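Local coordinates for protein putative carbohydrate-active enzyme (Uncultured organism, PDB 5WH8) that probably hydrolyses O-glycosidic bonds as the family 5 glycoside hydrolase (cellulase) module of a larger carbohydrate-active protein, at residues Asn11-Val16 with Pro176-Ile181; Pro127-Met132 with Pro169-Asn174. All coordinates share one frame; numbering follows the deposited sequence.

Contact 1: Asn11-Val16 with Pro176-Ile181. With EDO (1,2-ethanediol), chain B.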
ATOM      1  N   ASN A  11      11.599  13.207  -4.077  1.00 12.48           N
ATOM      2  CA  ASN A  11      11.419  13.106  -2.628  1.00 11.62           C
ATOM      3  C   ASN A  11      12.415  12.214  -1.890  1.00 11.71           C
ATOM      4  O   ASN A  11      12.554  12.318  -0.674  1.00 13.36           O
ATOM      5  CB  ASN A  11      10.003  12.622  -2.314  1.00 12.69           C
ATOM      6  CG  ASN A  11       8.954  13.571  -2.792  1.00 14.94           C
ATOM      7  OD1 ASN A  11       8.757  14.635  -2.220  1.00 16.58           O
ATOM      8  ND2 ASN A  11       8.237  13.180  -3.840  1.00 15.54           N
ATOM      9  N   GLY A  12      13.118  11.346  -2.600  1.00 13.15           N
ATOM     10  CA  GLY A  12      14.146  10.519  -1.984  1.00 14.69           C
ATOM     11  C   GLY A  12      13.636   9.559  -0.928  1.00 16.72           C
ATOM     12  O   GLY A  12      12.501   9.071  -1.005  1.00 13.38           O
ATOM     13  N   LYS A  13      14.473   9.266   0.062  1.00 13.21           N
ATOM     14  CA  LYS A  13      14.077   8.360   1.142  1.00 11.52           C
ATOM     15  C   LYS A  13      13.121   9.057   2.104  1.00 14.09           C
ATOM     16  O   LYS A  13      13.467  10.056   2.724  1.00 14.75           O
ATOM     17  CB  LYS A  13      15.297   7.841   1.906  1.00 15.40           C
ATOM     18  CG  LYS A  13      14.974   6.740   2.911  1.00 20.34           C
ATOM     19  CD  LYS A  13      16.277   6.084   3.360  1.00 34.52           C
ATOM     20  CE  LYS A  13      16.066   4.809   4.145  1.00 42.88           C
ATOM     21  NZ  LYS A  13      17.320   3.994   4.131  1.00 25.03           N
ATOM     22  N   LEU A  14      11.903   8.528   2.199  1.00 12.64           N
ATOM     23  CA  LEU A  14      10.863   9.079   3.069  1.00 12.92           C
ATOM     24  C   LEU A  14      11.068   8.602   4.520  1.00 11.15           C
ATOM     25  O   LEU A  14      11.622   7.517   4.765  1.00 12.61           O
ATOM     26  CB  LEU A  14       9.465   8.665   2.575  1.00 11.38           C
ATOM     27  CG  LEU A  14       9.188   8.862   1.088  1.00 10.13           C
ATOM     28  CD1 LEU A  14       7.805   8.281   0.686  1.00 13.73           C
ATOM     29  CD2 LEU A  14       9.321  10.351   0.712  1.00 14.69           C
ATOM     30  N   SER A  15      10.635   9.420   5.476  1.00 10.97           N
ATOM     31  CA  SER A  15      10.609   9.017   6.883  1.00 14.55           C
ATOM     32  C   SER A  15       9.348   9.556   7.562  1.00 11.57           C
ATOM     33  O   SER A  15       8.556  10.280   6.956  1.00 12.04           O
ATOM     34  CB  SER A  15      11.870   9.502   7.602  1.00 15.63           C
ATOM     35  OG  SER A  15      11.913  10.902   7.651  1.00 19.23           O
ATOM     36  N   VAL A  16       9.150   9.183   8.825  1.00 13.82           N
ATOM     37  CA  VAL A  16       7.992   9.640   9.602  1.00  8.20           C
ATOM     38  C   VAL A  16       8.410  10.638  10.674  1.00 13.31           C
ATOM     39  O   VAL A  16       9.299  10.345  11.464  1.00 15.46           O
ATOM     40  CB  VAL A  16       7.271   8.435  10.265  1.00 11.83           C
ATOM     41  CG1 VAL A  16       5.933   8.856  10.852  1.00 15.24           C
ATOM     42  CG2 VAL A  16       7.086   7.313   9.255  1.00 15.65           C
ATOM     43  N   PRO A 176      17.562  -0.636   8.838  1.00 14.10           N
ATOM     44  CA  PRO A 176      17.223   0.167  10.019  1.00 14.43           C
ATOM     45  C   PRO A 176      16.260   1.349   9.819  1.00 16.18           C
ATOM     46  O   PRO A 176      15.631   1.753  10.797  1.00 18.39           O
ATOM     47  CB  PRO A 176      18.595   0.697  10.479  1.00 20.17           C
ATOM     48  CG  PRO A 176      19.577  -0.248   9.938  1.00 26.88           C
ATOM     49  CD  PRO A 176      19.021  -0.775   8.652  1.00 17.49           C
ATOM     50  N   ASP A 177      16.166   1.907   8.614  1.00 16.28           N
ATOM     51  CA  ASP A 177      15.484   3.204   8.427  1.00 17.00           C
ATOM     52  C   ASP A 177      14.204   3.194   7.554  1.00 20.58           C
ATOM     53  O   ASP A 177      13.491   4.191   7.464  1.00 27.10           O
ATOM     54  CB  ASP A 177      16.496   4.191   7.854  1.00 20.82           C
ATOM     55  CG  ASP A 177      17.608   4.504   8.848  1.00 28.27           C
ATOM     56  OD1 ASP A 177      17.303   5.145   9.870  1.00 32.47           O
ATOM     57  OD2 ASP A 177      18.762   4.090   8.627  1.00 33.22           O
ATOM     58  N   LYS A 178      13.915   2.074   6.933  1.00 16.41           N
ATOM     59  CA  LYS A 178      12.806   1.982   5.969  1.00 13.01           C
ATOM     60  C   LYS A 178      11.464   2.065   6.700  1.00 11.67           C
ATOM     61  O   LYS A 178      11.339   1.562   7.806  1.00 12.58           O
ATOM     62  CB  LYS A 178      12.946   0.675   5.193  1.00 14.39           C
ATOM     63  CG  LYS A 178      12.623   0.732   3.686  1.00 12.79           C
ATOM     64  CD  LYS A 178      13.449   1.741   2.929  1.00 16.51           C
ATOM     65  CE  LYS A 178      14.945   1.484   2.999  1.00 16.16           C
ATOM     66  NZ  LYS A 178      15.356   0.207   2.329  1.00 13.42           N
ATOM     67  N   ILE A 179      10.475   2.753   6.123  1.00 11.74           N
ATOM     68  CA  ILE A 179       9.146   2.842   6.740  1.00 12.25           C
ATOM     69  C   ILE A 179       8.442   1.489   6.780  1.00  9.22           C
ATOM     70  O   ILE A 179       8.419   0.749   5.784  1.00 10.77           O
ATOM     71  CB  ILE A 179       8.252   3.850   6.011  1.00 11.84           C
ATOM     72  CG1 ILE A 179       8.904   5.233   6.060  1.00 11.97           C
ATOM     73  CG2 ILE A 179       6.814   3.879   6.614  1.00 12.67           C
ATOM     74  CD1 ILE A 179       8.119   6.328   5.393  1.00 14.88           C
ATOM     75  N   ILE A 180       7.913   1.171   7.962  1.00 10.64           N
ATOM     76  CA  ILE A 180       7.069  -0.002   8.180  1.00 10.00           C
ATOM     77  C   ILE A 180       5.655   0.490   8.433  1.00  9.63           C
ATOM     78  O   ILE A 180       5.450   1.442   9.204  1.00 10.45           O
ATOM     79  CB  ILE A 180       7.569  -0.860   9.372  1.00 11.38           C
ATOM     80  CG1 ILE A 180       8.932  -1.454   9.013  1.00 11.76           C
ATOM     81  CG2 ILE A 180       6.577  -1.957   9.724  1.00 14.75           C
ATOM     82  CD1 ILE A 180       9.669  -2.111  10.160  1.00 12.99           C
ATOM     83  N   ILE A 181       4.683  -0.112   7.742  1.00  8.46           N
ATOM     84  CA  ILE A 181       3.264   0.261   7.876  1.00  9.75           C
ATOM     85  C   ILE A 181       2.562  -0.922   8.526  1.00  9.88           C
ATOM     86  O   ILE A 181       2.599  -2.033   7.984  1.00 10.11           O
ATOM     87  CB  ILE A 181       2.576   0.580   6.519  1.00 11.71           C
ATOM     88  CG1 ILE A 181       3.383   1.580   5.692  1.00 11.30           C
ATOM     89  CG2 ILE A 181       1.127   1.115   6.761  1.00 11.34           C
ATOM     90  CD1 ILE A 181       2.914   1.757   4.239  1.00 12.97           C
TER
HETATM   91  C1  EDO B 401      11.140   4.612   2.739  1.00 14.78           C
HETATM   92  O1  EDO B 401      10.505   3.481   3.312  1.00 14.44           O
HETATM   93  C2  EDO B 401      10.392   5.021   1.487  1.00 12.99           C
HETATM   94  O2  EDO B 401      11.139   6.048   0.854  1.00 14.42           O
HETATM   95  O   HOH W   1      17.775   1.616   5.943  1.00 25.80           O
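Ile-179 reaches Leu-14 and Val-16 with the last atom of its side chain. At the root of that chain, CB and CG1 lie beside the ethanediol oxygen O1, with CB at 3.5 Å from it. CG1 stands anti to the carbonyl carbon (chi1 -60°), and the extended second torsion (chi2 -179°) carries CD1 on to the other segment. There CD1 meets Leu-14 O at 3.8 Å and Leu-14 CB at a similar distance. Val-16 CG2 lies 4.1 Å from the same Ile-179 CD1. Met-21 of strand 20-22 and Met-205 of strand 204-211 also touch the Ile-179 side chain.

The topology places this contact at the N-terminal end of the strands of a TIM barrel: residues 176-181 lead into barrel strand 180-182, and residues 11-16 run into strand 15-17, half of a two-stranded antiparallel sheet lying across that end.

Polar links between the segments are indirect, and one runs through the ethanediol, probably from the crystallisation liquor. Leu-14 N donates to its O2 at 2.9 Å in a nearly straight bond. Ile-179 N donates to its O1 at the same distance, more bent (155°). A water accepts from both Lys-13 NZ and Asp-177 N. The extended Lys-13 crosses Lys-178 at about a right angle, its NZ 3.6 Å from Lys-178 CE, while Lys-178 NZ turns to a salt bridge with Asp-175.

Contact 2: Pro127-Met132 with Pro169-Asn174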
ATOM      1  N   PRO A 127      10.656 -15.609   7.800  1.00 12.63           N
ATOM      2  CA  PRO A 127      11.660 -15.731   6.723  1.00 11.93           C
ATOM      3  C   PRO A 127      11.412 -14.818   5.519  1.00 13.23           C
ATOM      4  O   PRO A 127      12.380 -14.347   4.912  1.00 13.26           O
ATOM      5  CB  PRO A 127      11.578 -17.203   6.307  1.00 14.29           C
ATOM      6  CG  PRO A 127      10.440 -17.794   7.051  1.00 23.37           C
ATOM      7  CD  PRO A 127      10.069 -16.900   8.173  1.00 14.37           C
ATOM      8  N   PHE A 128      10.146 -14.541   5.212  1.00 11.79           N
ATOM      9  CA  PHE A 128       9.812 -13.585   4.151  1.00 12.01           C
ATOM     10  C   PHE A 128      10.397 -12.219   4.455  1.00 10.62           C
ATOM     11  O   PHE A 128      11.067 -11.626   3.603  1.00 11.27           O
ATOM     12  CB  PHE A 128       8.301 -13.474   3.984  1.00 11.33           C
ATOM     13  CG  PHE A 128       7.869 -12.439   2.968  1.00 11.54           C
ATOM     14  CD1 PHE A 128       7.837 -12.738   1.624  1.00 12.85           C
ATOM     15  CD2 PHE A 128       7.485 -11.167   3.379  1.00 11.26           C
ATOM     16  CE1 PHE A 128       7.437 -11.775   0.685  1.00 11.71           C
ATOM     17  CE2 PHE A 128       7.082 -10.193   2.440  1.00 10.50           C
ATOM     18  CZ  PHE A 128       7.042 -10.513   1.109  1.00 10.94           C
ATOM     19  N   TRP A 129      10.125 -11.705   5.649  1.00 10.67           N
ATOM     20  CA  TRP A 129      10.535 -10.358   5.966  1.00 10.69           C
ATOM     21  C   TRP A 129      12.036 -10.275   6.220  1.00 10.72           C
ATOM     22  O   TRP A 129      12.645  -9.246   5.928  1.00 12.71           O
ATOM     23  CB  TRP A 129       9.726  -9.818   7.149  1.00 11.26           C
ATOM     24  CG  TRP A 129       8.357  -9.339   6.690  1.00 12.72           C
ATOM     25  CD1 TRP A 129       7.127  -9.791   7.099  1.00 12.67           C
ATOM     26  CD2 TRP A 129       8.099  -8.325   5.696  1.00 10.33           C
ATOM     27  NE1 TRP A 129       6.132  -9.105   6.434  1.00 12.03           N
ATOM     28  CE2 TRP A 129       6.705  -8.213   5.563  1.00  9.94           C
ATOM     29  CE3 TRP A 129       8.919  -7.513   4.907  1.00 12.79           C
ATOM     30  CZ2 TRP A 129       6.101  -7.279   4.675  1.00 10.12           C
ATOM     31  CZ3 TRP A 129       8.337  -6.614   4.024  1.00 10.85           C
ATOM     32  CH2 TRP A 129       6.931  -6.514   3.905  1.00 12.71           C
ATOM     33  N   ASP A 130      12.648 -11.361   6.710  1.00 11.43           N
ATOM     34  CA  ASP A 130      14.117 -11.441   6.830  1.00 12.22           C
ATOM     35  C   ASP A 130      14.745 -11.286   5.444  1.00 12.62           C
ATOM     36  O   ASP A 130      15.632 -10.447   5.240  1.00 14.51           O
ATOM     37  CB  ASP A 130      14.510 -12.787   7.467  1.00 15.57           C
ATOM     38  CG  ASP A 130      15.948 -12.824   8.022  1.00 19.12           C
ATOM     39  OD1 ASP A 130      16.622 -11.802   8.180  1.00 17.18           O
ATOM     40  OD2 ASP A 130      16.407 -13.942   8.325  1.00 28.43           O
ATOM     41  N   TYR A 131      14.262 -12.074   4.493  1.00 13.46           N
ATOM     42  CA  TYR A 131      14.746 -11.987   3.126  1.00 12.81           C
ATOM     43  C   TYR A 131      14.510 -10.598   2.516  1.00 13.82           C
ATOM     44  O   TYR A 131      15.436  -9.992   1.970  1.00 13.48           O
ATOM     45  CB  TYR A 131      14.110 -13.042   2.225  1.00 13.45           C
ATOM     46  CG  TYR A 131      14.547 -12.828   0.798  1.00 14.46           C
ATOM     47  CD1 TYR A 131      15.802 -13.251   0.377  1.00 20.55           C
ATOM     48  CD2 TYR A 131      13.756 -12.124  -0.104  1.00 13.44           C
ATOM     49  CE1 TYR A 131      16.245 -13.014  -0.918  1.00 20.39           C
ATOM     50  CE2 TYR A 131      14.188 -11.881  -1.394  1.00 12.94           C
ATOM     51  CZ  TYR A 131      15.438 -12.331  -1.799  1.00 17.64           C
ATOM     52  OH  TYR A 131      15.901 -12.114  -3.079  1.00 16.92           O
ATOM     53  N   MET A 132      13.283 -10.087   2.585  1.00 13.59           N
ATOM     54  CA  MET A 132      12.981  -8.855   1.857  1.00 13.52           C
ATOM     55  C   MET A 132      13.751  -7.650   2.387  1.00 10.98           C
ATOM     56  O   MET A 132      14.197  -6.791   1.618  1.00 13.19           O
ATOM     57  CB  MET A 132      11.469  -8.561   1.875  1.00 12.74           C
ATOM     58  CG  MET A 132      10.676  -9.482   0.941  1.00 12.43           C
ATOM     59  SD  MET A 132      11.090  -9.189  -0.811  1.00 12.90           S
ATOM     60  CE  MET A 132      10.479 -10.666  -1.572  1.00 10.86           C
ATOM     61  N   PRO A 169      11.618  -6.439  14.571  1.00 13.75           N
ATOM     62  CA  PRO A 169      13.057  -6.621  14.839  1.00 14.40           C
ATOM     63  C   PRO A 169      13.803  -7.390  13.741  1.00 14.14           C
ATOM     64  O   PRO A 169      15.004  -7.171  13.526  1.00 15.99           O
ATOM     65  CB  PRO A 169      13.067  -7.405  16.162  1.00 14.11           C
ATOM     66  CG  PRO A 169      11.778  -7.008  16.830  1.00 20.57           C
ATOM     67  CD  PRO A 169      10.783  -6.921  15.683  1.00 15.09           C
ATOM     68  N   VAL A 170      13.109  -8.295  13.071  1.00 13.05           N
ATOM     69  CA  VAL A 170      13.691  -9.071  11.977  1.00 12.41           C
ATOM     70  C   VAL A 170      13.980  -8.157  10.786  1.00 13.59           C
ATOM     71  O   VAL A 170      15.006  -8.289  10.115  1.00 14.02           O
ATOM     72  CB  VAL A 170      12.753 -10.215  11.568  1.00 16.10           C
ATOM     73  CG1 VAL A 170      13.225 -10.902  10.300  1.00 21.47           C
ATOM     74  CG2 VAL A 170      12.616 -11.228  12.713  1.00 18.41           C
ATOM     75  N   ILE A 171      13.074  -7.225  10.533  1.00 12.28           N
ATOM     76  CA  ILE A 171      13.287  -6.249   9.469  1.00 11.82           C
ATOM     77  C   ILE A 171      14.414  -5.261   9.828  1.00 14.07           C
ATOM     78  O   ILE A 171      15.313  -5.000   9.030  1.00 12.70           O
ATOM     79  CB  ILE A 171      11.968  -5.478   9.176  1.00 12.57           C
ATOM     80  CG1 ILE A 171      10.961  -6.422   8.508  1.00 13.78           C
ATOM     81  CG2 ILE A 171      12.243  -4.220   8.330  1.00 13.00           C
ATOM     82  CD1 ILE A 171       9.572  -5.772   8.289  1.00 13.01           C
ATOM     83  N   ARG A 172      14.368  -4.728  11.041  1.00 13.39           N
ATOM     84  CA  ARG A 172      15.248  -3.628  11.424  1.00 13.09           C
ATOM     85  C   ARG A 172      16.694  -4.081  11.641  1.00 15.01           C
ATOM     86  O   ARG A 172      17.606  -3.267  11.531  1.00 16.01           O
ATOM     87  CB  ARG A 172      14.695  -2.938  12.678  1.00 16.41           C
ATOM     88  CG  ARG A 172      13.409  -2.131  12.419  1.00 18.04           C
ATOM     89  CD  ARG A 172      13.744  -0.829  11.694  1.00 17.00           C
ATOM     90  NE  ARG A 172      12.643  -0.144  11.000  1.00 22.07           N
ATOM     91  CZ  ARG A 172      11.842   0.762  11.545  1.00 20.12           C
ATOM     92  NH1 ARG A 172      11.932   1.069  12.840  1.00 22.36           N
ATOM     93  NH2 ARG A 172      10.903   1.321  10.797  1.00 13.07           N
ATOM     94  N   LYS A 173      16.920  -5.366  11.888  1.00 15.25           N
ATOM     95  CA  LYS A 173      18.311  -5.837  11.984  1.00 18.17           C
ATOM     96  C   LYS A 173      19.008  -5.754  10.617  1.00 21.49           C
ATOM     97  O   LYS A 173      20.230  -5.632  10.549  1.00 19.24           O
ATOM     98  CB  LYS A 173      18.378  -7.261  12.533  1.00 22.15           C
ATOM     99  CG  LYS A 173      18.018  -8.357  11.580  1.00 26.67           C
ATOM    100  CD  LYS A 173      18.387  -9.710  12.148  1.00 31.58           C
ATOM    101  CE  LYS A 173      17.806 -10.835  11.327  1.00 32.46           C
ATOM    102  NZ  LYS A 173      18.523 -11.020  10.047  1.00 39.81           N
ATOM    103  N   ASN A 174      18.228  -5.821   9.535  1.00 13.93           N
ATOM    104  CA  ASN A 174      18.748  -5.722   8.163  1.00 13.76           C
ATOM    105  C   ASN A 174      18.640  -4.324   7.537  1.00 17.38           C
ATOM    106  O   ASN A 174      19.507  -3.914   6.746  1.00 18.66           O
ATOM    107  CB  ASN A 174      18.008  -6.690   7.245  1.00 14.43           C
ATOM    108  CG  ASN A 174      18.204  -8.138   7.630  1.00 20.03           C
ATOM    109  OD1 ASN A 174      19.314  -8.560   7.975  1.00 22.81           O
ATOM    110  ND2 ASN A 174      17.130  -8.915   7.556  1.00 15.63           N
TER
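Trp-129 and Asp-130 of helix 122-135 carry the contact with residues 169-174, at the C-terminal part of helix 157-172. Both helices belong to the outer layer of a TIM barrel, following barrel strands 103-109 and 142-145 respectively, which makes them neighbours around the parallel sheet.

Phe-128 does not reach the other segment; its CE2 lies 3.6 Å above the Trp-129 ring plane, over the ring centre. Ile-171 CD1 sits on the other side of that plane, toward the rim, 3.9 Å from Trp-129 CE3. The Trp-129 side chain runs beside that of Ile-171 and points the same way. Trp-108 and Tyr-144, from the two barrel strands, add further aromatic contacts to Trp-129.

At Asp-130 the contact turns polar. Val-170 CG1 packs against the start of the residue, 3.6 Å from Asp-130 CB, and the two side chains cross at about a right angle. Asp-130 CG is anti to the backbone N (chi1 -163°), beyond which OD1 accepts two donors. Lys-173 NZ forms a salt bridge with Asp-130 OD1 at 2.8 Å, coming from the syn side but 23° out of the carboxylate plane; the positive charge would probably stabilise the carboxylate. Asn-174 ND2 takes the anti lone pair of Asp-130 OD1 at 3.0 Å, with carboxylate and amide nearly coplanar and OD1 only 1° out of the amide plane.

The two contacts lie about 15 Å apart, centre to centre, in the same TIM barrel. In chain order they run 11-16, 127-132, 169-174 and 176-181, so contact 2 falls wholly between the segments of contact 1. Helix 157-172 and strand 180-182 are consecutive elements, and the short connection between them passes from one contact to the other. The two contacts also touch directly: Arg-172 NH2 probably hydrogen-bonds Lys-178 O (3.0 Å), and Ile-180 CD1 packs on Ile-171 CG2 at 3.8 Å. Contact 2 joins neighbouring helices of the outer layer, whereas contact 1 ties the N-terminal segment to the start of a barrel strand.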